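EmGH1 (PDB 5Z87) is a family 3 glycoside hydrolase that probably acts as a beta-glucosidase, releasing sugar units from beta-linked glucosides. Local coordinates at residues D138-F143 with A166-S171. Numbering follows the deposited sequence.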
ATOM      1  N   ASP A 138      28.853   2.666  24.812  1.00 32.12           N
ATOM      2  CA  ASP A 138      29.107   3.765  25.727  1.00 31.34           C
ATOM      3  C   ASP A 138      30.367   4.523  25.326  1.00 30.22           C
ATOM      4  O   ASP A 138      31.421   3.925  25.087  1.00 30.83           O
ATOM      5  CB  ASP A 138      29.231   3.223  27.146  1.00 39.60           C
ATOM      6  CG  ASP A 138      28.929   4.262  28.184  1.00 50.66           C
ATOM      7  OD1 ASP A 138      29.780   5.157  28.393  1.00 52.16           O
ATOM      8  OD2 ASP A 138      27.826   4.188  28.774  1.00 62.90           O
ATOM      9  N   GLY A 139      30.242   5.841  25.206  1.00 25.04           N
ATOM     10  CA  GLY A 139      31.373   6.681  24.882  1.00 27.09           C
ATOM     11  C   GLY A 139      31.813   6.706  23.436  1.00 26.27           C
ATOM     12  O   GLY A 139      32.830   7.333  23.143  1.00 27.05           O
ATOM     13  N   ALA A 140      31.094   6.064  22.512  1.00 25.58           N
ATOM     14  CA  ALA A 140      31.475   6.114  21.101  1.00 21.09           C
ATOM     15  C   ALA A 140      30.883   7.345  20.405  1.00 23.19           C
ATOM     16  O   ALA A 140      29.857   7.886  20.828  1.00 20.40           O
ATOM     17  CB  ALA A 140      31.031   4.845  20.374  1.00 24.13           C
ATOM     18  N   THR A 141      31.552   7.783  19.331  1.00 18.30           N
ATOM     19  CA  THR A 141      31.124   8.942  18.548  1.00 25.62           C
ATOM     20  C   THR A 141      29.788   8.679  17.853  1.00 27.05           C
ATOM     21  O   THR A 141      29.653   7.715  17.093  1.00 26.57           O
ATOM     22  CB  THR A 141      32.179   9.297  17.509  1.00 23.26           C
ATOM     23  OG1 THR A 141      33.481   9.172  18.085  1.00 28.67           O
ATOM     24  CG2 THR A 141      31.977  10.728  16.998  1.00 25.13           C
ATOM     25  N   GLN A 142      28.816   9.562  18.086  1.00 27.21           N
ATOM     26  CA  GLN A 142      27.468   9.443  17.529  1.00 24.44           C
ATOM     27  C   GLN A 142      27.318  10.403  16.354  1.00 27.65           C
ATOM     28  O   GLN A 142      27.082  11.600  16.541  1.00 28.28           O
ATOM     29  CB  GLN A 142      26.426   9.723  18.603  1.00 25.29           C
ATOM     30  CG  GLN A 142      26.397   8.652  19.661  1.00 27.32           C
ATOM     31  CD  GLN A 142      26.394   7.262  19.049  1.00 31.18           C
ATOM     32  OE1 GLN A 142      25.379   6.818  18.514  1.00 28.79           O
ATOM     33  NE2 GLN A 142      27.530   6.565  19.129  1.00 29.83           N
ATOM     34  N   PHE A 143      27.446   9.876  15.145  1.00 24.09           N
ATOM     35  CA  PHE A 143      27.280  10.673  13.941  1.00 24.92           C
ATOM     36  C   PHE A 143      25.797  10.973  13.691  1.00 21.43           C
ATOM     37  O   PHE A 143      24.910  10.481  14.403  1.00 19.23           O
ATOM     38  CB  PHE A 143      27.949   9.933  12.793  1.00 23.18           C
ATOM     39  CG  PHE A 143      29.426   9.767  12.981  1.00 21.34           C
ATOM     40  CD1 PHE A 143      30.300  10.793  12.635  1.00 24.39           C
ATOM     41  CD2 PHE A 143      29.947   8.600  13.527  1.00 23.99           C
ATOM     42  CE1 PHE A 143      31.677  10.650  12.817  1.00 23.88           C
ATOM     43  CE2 PHE A 143      31.321   8.445  13.708  1.00 23.04           C
ATOM     44  CZ  PHE A 143      32.186   9.467  13.354  1.00 19.64           C
ATOM     45  N   ALA A 166      34.399   2.072  12.213  1.00 19.16           N
ATOM     46  CA  ALA A 166      35.039   0.761  12.238  1.00 29.16           C
ATOM     47  C   ALA A 166      36.235   0.744  13.196  1.00 33.09           C
ATOM     48  O   ALA A 166      36.411  -0.212  13.967  1.00 28.63           O
ATOM     49  CB  ALA A 166      35.461   0.362  10.822  1.00 17.63           C
ATOM     50  N   LYS A 167      37.059   1.800  13.167  1.00 22.32           N
ATOM     51  CA  LYS A 167      38.186   1.918  14.092  1.00 19.93           C
ATOM     52  C   LYS A 167      37.724   1.772  15.526  1.00 23.71           C
ATOM     53  O   LYS A 167      38.307   1.012  16.305  1.00 26.65           O
ATOM     54  CB  LYS A 167      38.881   3.271  13.921  1.00 24.94           C
ATOM     55  CG  LYS A 167      39.785   3.392  12.733  1.00 31.82           C
ATOM     56  CD  LYS A 167      40.328   4.822  12.643  1.00 28.80           C
ATOM     57  CE  LYS A 167      41.111   5.020  11.358  1.00 35.68           C
ATOM     58  NZ  LYS A 167      41.456   6.450  11.140  1.00 45.10           N
ATOM     59  N   GLU A 168      36.679   2.519  15.894  1.00 23.07           N
ATOM     60  CA  GLU A 168      36.191   2.487  17.264  1.00 25.61           C
ATOM     61  C   GLU A 168      35.660   1.103  17.617  1.00 30.57           C
ATOM     62  O   GLU A 168      35.849   0.624  18.742  1.00 29.12           O
ATOM     63  CB  GLU A 168      35.115   3.567  17.471  1.00 28.16           C
ATOM     64  CG  GLU A 168      35.599   4.999  17.200  1.00 26.18           C
ATOM     65  CD  GLU A 168      34.695   6.100  17.772  1.00 27.07           C
ATOM     66  OE1 GLU A 168      33.741   5.811  18.540  1.00 26.32           O
ATOM     67  OE2 GLU A 168      34.952   7.281  17.440  1.00 29.12           O
ATOM     68  N   ALA A 169      35.010   0.436  16.662  1.00 28.08           N
ATOM     69  CA  ALA A 169      34.430  -0.873  16.943  1.00 27.06           C
ATOM     70  C   ALA A 169      35.518  -1.938  17.080  1.00 25.46           C
ATOM     71  O   ALA A 169      35.521  -2.716  18.039  1.00 20.47           O
ATOM     72  CB  ALA A 169      33.426  -1.251  15.844  1.00 25.03           C
ATOM     73  N   ARG A 170      36.450  -1.985  16.128  1.00 22.99           N
ATOM     74  CA  ARG A 170      37.469  -3.032  16.135  1.00 25.84           C
ATOM     75  C   ARG A 170      38.400  -2.884  17.338  1.00 29.33           C
ATOM     76  O   ARG A 170      38.757  -3.877  17.983  1.00 25.90           O
ATOM     77  CB  ARG A 170      38.245  -3.001  14.813  1.00 21.48           C
ATOM     78  CG  ARG A 170      39.120  -4.225  14.554  1.00 23.42           C
ATOM     79  CD  ARG A 170      38.290  -5.507  14.523  1.00 36.68           C
ATOM     80  NE  ARG A 170      39.104  -6.717  14.621  1.00 31.08           N
ATOM     81  CZ  ARG A 170      39.476  -7.452  13.576  1.00 32.22           C
ATOM     82  NH1 ARG A 170      40.222  -8.539  13.747  1.00 34.51           N
ATOM     83  NH2 ARG A 170      39.106  -7.096  12.355  1.00 28.61           N
ATOM     84  N   SER A 171      38.770  -1.652  17.682  1.00 23.45           N
ATOM     85  CA  SER A 171      39.606  -1.438  18.859  1.00 31.99           C
ATOM     86  C   SER A 171      38.919  -1.894  20.140  1.00 26.66           C
ATOM     87  O   SER A 171      39.602  -2.217  21.117  1.00 27.92           O
ATOM     88  CB  SER A 171      39.998   0.041  18.969  1.00 23.37           C
ATOM     89  OG  SER A 171      38.886   0.815  19.384  1.00 28.58           O
TER
HETATM   90  O   HOH W   1      31.252   5.475  16.711  1.00 20.75           O
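Glu-168 reaches out from helix 155-171 and meets Thr-141 with both carboxylate oxygens, one on the backbone and one on the side chain. The main-chain N of Thr-141 donates to OE1 of Glu-168 over 3.1 Å; the bond is nearly straight (163° at the hydrogen) and uses the lone pair of OE1 on the side of the other oxygen. The second bond runs from OG1 of Thr-141 to OE2 of Glu-168 and is very short, 2.5 Å. Thr-141 can offer both donors to one carboxylate because its OG1 lies beside its own backbone N (chi1 -41°), while CG2 is turned the other way, over one face of the Phe-143 ring near its rim. The glutamate comes in with its chain extended beyond CG (chi2 -163°), crossing the threonine side chain at about a right angle. Ala-140 adds its CB, 3.4 Å from OE1 of Glu-168. A water donates both to O of Thr-141, at 2.8 Å, and to OE1 of Glu-168, at 3.1 Å, forming a third link. On the loop side, NE2 of Gln-142 donates to O of Ala-140 from above the carbonyl plane. OE2 of Glu-168 is also hydrogen-bonded to ND1 of His-405 on helix 403-416, so the carboxylate joins that helix to the loop following strand 126-129 of the barrel-type N-terminal domain. A glutamine in its place would probably lose part of this grip, since its amide nitrogen could not accept a bond as the second carboxylate oxygen does, leaving one loop donor or His-405 without its mate. With several donors converging on a buried carboxylate, the chemistry is consistent with a charged Glu-168 whose rotation is fixed by its two-point hold on Thr-141.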